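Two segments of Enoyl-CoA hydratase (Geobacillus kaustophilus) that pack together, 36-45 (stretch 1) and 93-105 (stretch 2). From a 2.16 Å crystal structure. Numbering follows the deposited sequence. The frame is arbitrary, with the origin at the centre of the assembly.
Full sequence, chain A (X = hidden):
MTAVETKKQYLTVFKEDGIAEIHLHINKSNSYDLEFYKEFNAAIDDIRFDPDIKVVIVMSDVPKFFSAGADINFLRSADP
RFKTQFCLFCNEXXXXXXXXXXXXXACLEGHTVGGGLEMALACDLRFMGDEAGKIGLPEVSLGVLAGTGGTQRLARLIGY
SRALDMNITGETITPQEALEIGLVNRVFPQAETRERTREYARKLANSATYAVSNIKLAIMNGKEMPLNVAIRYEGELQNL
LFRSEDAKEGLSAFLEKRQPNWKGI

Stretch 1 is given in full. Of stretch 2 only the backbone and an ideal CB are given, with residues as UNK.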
# COMPACT_ATOMS: atom_id res chain seq x y z
N PHE A 36 28.89 14.01 -11.84
CA PHE A 36 29.19 12.61 -11.57
C PHE A 36 27.95 11.75 -11.80
O PHE A 36 28.01 10.74 -12.50
CB PHE A 36 29.64 12.38 -10.13
CG PHE A 36 29.55 10.94 -9.70
CD1 PHE A 36 30.37 9.97 -10.27
CD2 PHE A 36 28.59 10.53 -8.78
CE1 PHE A 36 30.24 8.62 -9.94
CE2 PHE A 36 28.44 9.18 -8.44
CZ PHE A 36 29.27 8.22 -9.02
N TYR A 37 26.84 12.16 -11.20
CA TYR A 37 25.60 11.42 -11.34
C TYR A 37 25.08 11.39 -12.76
O TYR A 37 24.42 10.44 -13.17
CB TYR A 37 24.54 11.96 -10.38
CG TYR A 37 24.39 11.08 -9.15
CD1 TYR A 37 23.76 9.83 -9.25
CD2 TYR A 37 24.92 11.46 -7.92
CE1 TYR A 37 23.67 8.99 -8.14
CE2 TYR A 37 24.83 10.62 -6.81
CZ TYR A 37 24.21 9.38 -6.93
OH TYR A 37 24.11 8.55 -5.83
N LYS A 38 25.39 12.43 -13.53
CA LYS A 38 24.96 12.47 -14.92
C LYS A 38 25.71 11.37 -15.66
O LYS A 38 25.16 10.72 -16.55
CB LYS A 38 25.24 13.85 -15.53
CG LYS A 38 24.36 14.94 -14.93
CD LYS A 38 24.81 16.34 -15.29
CE LYS A 38 24.70 16.62 -16.77
NZ LYS A 38 25.11 18.02 -17.07
N GLU A 39 26.97 11.14 -15.28
CA GLU A 39 27.77 10.10 -15.90
C GLU A 39 27.34 8.72 -15.41
O GLU A 39 27.26 7.77 -16.18
CB GLU A 39 29.26 10.30 -15.61
CG GLU A 39 29.84 11.62 -16.10
CD GLU A 39 31.35 11.59 -16.21
OE1 GLU A 39 32.01 11.10 -15.27
OE2 GLU A 39 31.89 12.06 -17.23
N PHE A 40 27.06 8.61 -14.11
CA PHE A 40 26.63 7.34 -13.53
C PHE A 40 25.30 6.92 -14.16
O PHE A 40 25.08 5.74 -14.46
CB PHE A 40 26.47 7.47 -12.01
CG PHE A 40 26.30 6.15 -11.30
CD1 PHE A 40 27.31 5.19 -11.35
CD2 PHE A 40 25.14 5.86 -10.59
CE1 PHE A 40 27.16 3.96 -10.70
CE2 PHE A 40 24.99 4.64 -9.93
CZ PHE A 40 26.00 3.69 -9.99
N ASN A 41 24.42 7.90 -14.37
CA ASN A 41 23.12 7.65 -14.99
C ASN A 41 23.31 7.14 -16.42
O ASN A 41 22.63 6.22 -16.86
CB ASN A 41 22.30 8.94 -15.03
CG ASN A 41 20.95 8.74 -15.69
OD1 ASN A 41 20.09 8.04 -15.16
ND2 ASN A 41 20.77 9.34 -16.86
N ALA A 42 24.24 7.75 -17.15
CA ALA A 42 24.53 7.35 -18.53
C ALA A 42 25.05 5.92 -18.58
O ALA A 42 24.71 5.16 -19.49
CB ALA A 42 25.54 8.31 -19.15
N ALA A 43 25.89 5.56 -17.61
CA ALA A 43 26.45 4.22 -17.55
C ALA A 43 25.33 3.21 -17.35
O ALA A 43 25.32 2.14 -17.98
CB ALA A 43 27.45 4.13 -16.40
N ILE A 44 24.39 3.55 -16.48
CA ILE A 44 23.25 2.68 -16.22
C ILE A 44 22.44 2.48 -17.51
O ILE A 44 22.15 1.34 -17.88
CB ILE A 44 22.34 3.26 -15.12
CG1 ILE A 44 23.12 3.32 -13.80
CG2 ILE A 44 21.10 2.41 -14.96
CD1 ILE A 44 22.35 3.92 -12.65
N ASP A 45 22.10 3.57 -18.18
CA ASP A 45 21.34 3.48 -19.42
C ASP A 45 22.10 2.66 -20.46
O ASP A 45 21.53 1.78 -21.11
CB ASP A 45 21.04 4.87 -20.00
CG ASP A 45 19.97 5.61 -19.22
OD1 ASP A 45 19.13 4.94 -18.58
OD2 ASP A 45 19.97 6.85 -19.25
N UNK A 93 18.19 8.52 -10.35
CA UNK A 93 19.27 7.73 -10.94
C UNK A 93 19.42 6.44 -10.13
O UNK A 93 19.44 5.35 -10.70
CB UNK A 93 20.58 8.52 -10.97
N UNK A 94 19.52 6.58 -8.82
CA UNK A 94 19.65 5.40 -7.97
C UNK A 94 18.43 4.49 -8.12
O UNK A 94 18.56 3.27 -8.10
CB UNK A 94 19.83 5.81 -6.51
N UNK A 95 17.25 5.08 -8.29
CA UNK A 95 16.02 4.29 -8.44
C UNK A 95 16.07 3.36 -9.65
O UNK A 95 15.45 2.29 -9.64
CB UNK A 95 14.81 5.22 -8.56
N UNK A 96 16.79 3.76 -10.70
CA UNK A 96 16.89 2.96 -11.92
C UNK A 96 17.51 1.57 -11.76
O UNK A 96 17.22 0.66 -12.53
CB UNK A 96 17.71 3.74 -12.95
N UNK A 97 18.36 1.41 -10.75
CA UNK A 97 19.02 0.13 -10.51
C UNK A 97 18.05 -1.02 -10.21
O UNK A 97 18.17 -2.10 -10.78
CB UNK A 97 20.00 0.28 -9.35
N UNK A 98 17.09 -0.78 -9.32
CA UNK A 98 16.11 -1.80 -8.97
C UNK A 98 15.27 -2.22 -10.18
O UNK A 98 14.72 -3.32 -10.20
CB UNK A 98 15.20 -1.29 -7.85
N UNK A 99 15.18 -1.35 -11.17
CA UNK A 99 14.39 -1.64 -12.37
C UNK A 99 15.22 -2.27 -13.49
O UNK A 99 14.66 -2.73 -14.48
CB UNK A 99 13.74 -0.35 -12.88
N UNK A 100 16.55 -2.27 -13.33
CA UNK A 100 17.45 -2.82 -14.34
C UNK A 100 17.56 -4.35 -14.35
O UNK A 100 17.48 -4.99 -13.31
CB UNK A 100 18.84 -2.23 -14.13
N UNK A 101 17.78 -4.94 -15.54
CA UNK A 101 17.89 -6.40 -15.66
C UNK A 101 19.12 -6.96 -14.95
O UNK A 101 19.08 -8.09 -14.45
CB UNK A 101 17.93 -6.80 -17.14
N UNK A 102 20.20 -6.18 -14.91
CA UNK A 102 21.45 -6.62 -14.29
C UNK A 102 21.40 -6.58 -12.77
O UNK A 102 20.72 -5.74 -12.19
CB UNK A 102 22.61 -5.75 -14.78
N UNK A 103 22.17 -7.47 -12.15
CA UNK A 103 22.27 -7.51 -10.71
C UNK A 103 23.39 -6.52 -10.37
O UNK A 103 24.51 -6.65 -10.86
CB UNK A 103 22.55 -8.92 -10.18
N UNK A 104 23.08 -5.54 -9.54
CA UNK A 104 24.06 -4.54 -9.13
C UNK A 104 24.69 -4.88 -7.78
O UNK A 104 23.99 -5.03 -6.78
CB UNK A 104 23.40 -3.16 -9.07
N UNK A 105 26.01 -5.00 -7.76
CA UNK A 105 26.74 -5.32 -6.55
C UNK A 105 27.69 -4.18 -6.19
O UNK A 105 28.47 -3.73 -7.04
CB UNK A 105 27.51 -6.63 -6.72

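Stretch 1 is helical throughout, and the helix of stretch 2 runs beside it at 18°, the axes 9.8 Å apart at their closest.

Position 93 lies where the backbones come nearest, its CA 5.6 Å from the CA of Asn-41. The CA-to-CB bond points toward stretch 1, and the ideal CB is already 3.8 Å from Tyr-37 CD1, so a small or beta-branched residue such as Ala, Ser, Thr or Val would suit. The residue is Thr-93, a knob among Tyr-37, Phe-40, Asn-41 and Ile-44. Its CG2 lies 3.7 Å from Tyr-37 CD1, at the ring edge. Water 1 donates to both Thr-93 OG1 and Asn-41 OD1, 3.0 Å from each.

At 94 the bond points sideways, with the ideal CB 5.1 Å from Tyr-37 OH. The two aromatic rings nearby favour a flexible apolar chain, Leu, Met or Ile. Leu-94 brings its CD2 to 3.7 Å from Tyr-37 CE1, at the edge of that ring.

Position 95 is out of reach and little constrained by stretch 1; it is Asp-95.

Position 96 points toward stretch 1, its ideal CB 4.2 Å from Ile-44 CG2. Farther out lie Asn-41 OD1 and the Asp-45 carboxylate, two acceptors that invite a long donor, Lys or Arg. Lys-96 passes Ile-44 with its CB and carries NZ to a hydrogen bond with Asn-41 OD1 (2.9 Å) and a salt bridge with Asp-45 OD1 (2.7 Å).

The bond at 97 is sideways, the ideal CB 5.4 Å from Ile-44 CD1, which suits Ile, Leu, Val or Met. Ile-97 places CG1 4.1 Å from Ile-44 CD1, and its CD1 meets the edge of the Phe-40 ring.

Positions 98 and 99 are out of reach and are filled by Ala-98 and Arg-99.

At 100, phi/psi of -79/148 leaves helical geometry. CB points toward Ile-44 CG2, 5.2 Å away, so Ser, Ala or Thr could fit. Ser-100 OG donates to Lys-96 O (2.8 Å).

Position 101, out of reach with phi -65, admits proline among others and is Pro-101. Position 102 points toward stretch 1 from a distance, favouring a longer polar chain; Gln-102 OE1 accepts from water 2 (2.8 Å).

Position 103 is out of reach, as is 105: Val-103 and Ile-105. Between them, 104 points toward stretch 1 across a wide gap that a large aromatic could span. Tyr-104 OH reaches 3.8 Å from Ile-44 CG1 and donates to water 2 (2.6 Å), which in turn donates to Ile-44 O (3.3 Å).

Stretch 2, residues 93-105: TLDKIARSPQVYI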
# COMPACT_ATOMS: atom_id res chain seq x y z
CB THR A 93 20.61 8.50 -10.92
OG1 THR A 93 20.49 9.67 -11.74
CG2 THR A 93 21.74 7.62 -11.45
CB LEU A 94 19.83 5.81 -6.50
CG LEU A 94 21.13 6.56 -6.15
CD1 LEU A 94 21.25 6.64 -4.63
CD2 LEU A 94 22.35 5.83 -6.74
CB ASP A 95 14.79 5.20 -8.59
CG ASP A 95 14.54 6.08 -7.37
OD1 ASP A 95 14.93 5.68 -6.25
OD2 ASP A 95 13.94 7.16 -7.54
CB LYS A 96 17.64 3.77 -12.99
CG LYS A 96 16.91 5.05 -13.37
CD LYS A 96 17.69 5.97 -14.30
CE LYS A 96 17.77 5.42 -15.72
NZ LYS A 96 18.11 6.51 -16.68
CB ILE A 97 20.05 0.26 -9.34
CG1 ILE A 97 21.15 1.25 -9.73
CG2 ILE A 97 20.66 -1.10 -9.03
CD1 ILE A 97 22.14 1.54 -8.64
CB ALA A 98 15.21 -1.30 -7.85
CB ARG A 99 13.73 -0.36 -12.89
CG ARG A 99 12.92 0.39 -11.85
CD ARG A 99 12.15 1.55 -12.46
NE ARG A 99 11.61 2.42 -11.43
CZ ARG A 99 12.01 3.67 -11.21
NH1 ARG A 99 12.96 4.22 -11.97
NH2 ARG A 99 11.47 4.38 -10.23
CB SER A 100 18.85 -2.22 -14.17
OG SER A 100 18.82 -0.80 -14.31
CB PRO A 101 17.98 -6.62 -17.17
CG PRO A 101 17.36 -5.40 -17.76
CD PRO A 101 17.87 -4.31 -16.86
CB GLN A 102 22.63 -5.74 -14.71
CG GLN A 102 23.01 -5.75 -16.18
CD GLN A 102 22.10 -4.88 -17.01
OE1 GLN A 102 21.51 -3.92 -16.51
NE2 GLN A 102 22.02 -5.19 -18.30
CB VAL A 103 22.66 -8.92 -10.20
CG1 VAL A 103 23.02 -8.87 -8.72
CG2 VAL A 103 21.50 -9.88 -10.43
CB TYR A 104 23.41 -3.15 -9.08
CG TYR A 104 23.41 -2.42 -10.41
CD1 TYR A 104 22.73 -2.92 -11.51
CD2 TYR A 104 24.13 -1.24 -10.56
CE1 TYR A 104 22.77 -2.27 -12.75
CE2 TYR A 104 24.18 -0.57 -11.79
CZ TYR A 104 23.50 -1.09 -12.87
OH TYR A 104 23.56 -0.44 -14.08
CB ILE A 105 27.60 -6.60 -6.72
CG1 ILE A 105 26.72 -7.75 -7.23
CG2 ILE A 105 28.25 -6.99 -5.39
CD1 ILE A 105 27.52 -9.00 -7.54
O HOH W 1 18.14 9.63 -13.61
O HOH W 2 21.90 -1.21 -15.87
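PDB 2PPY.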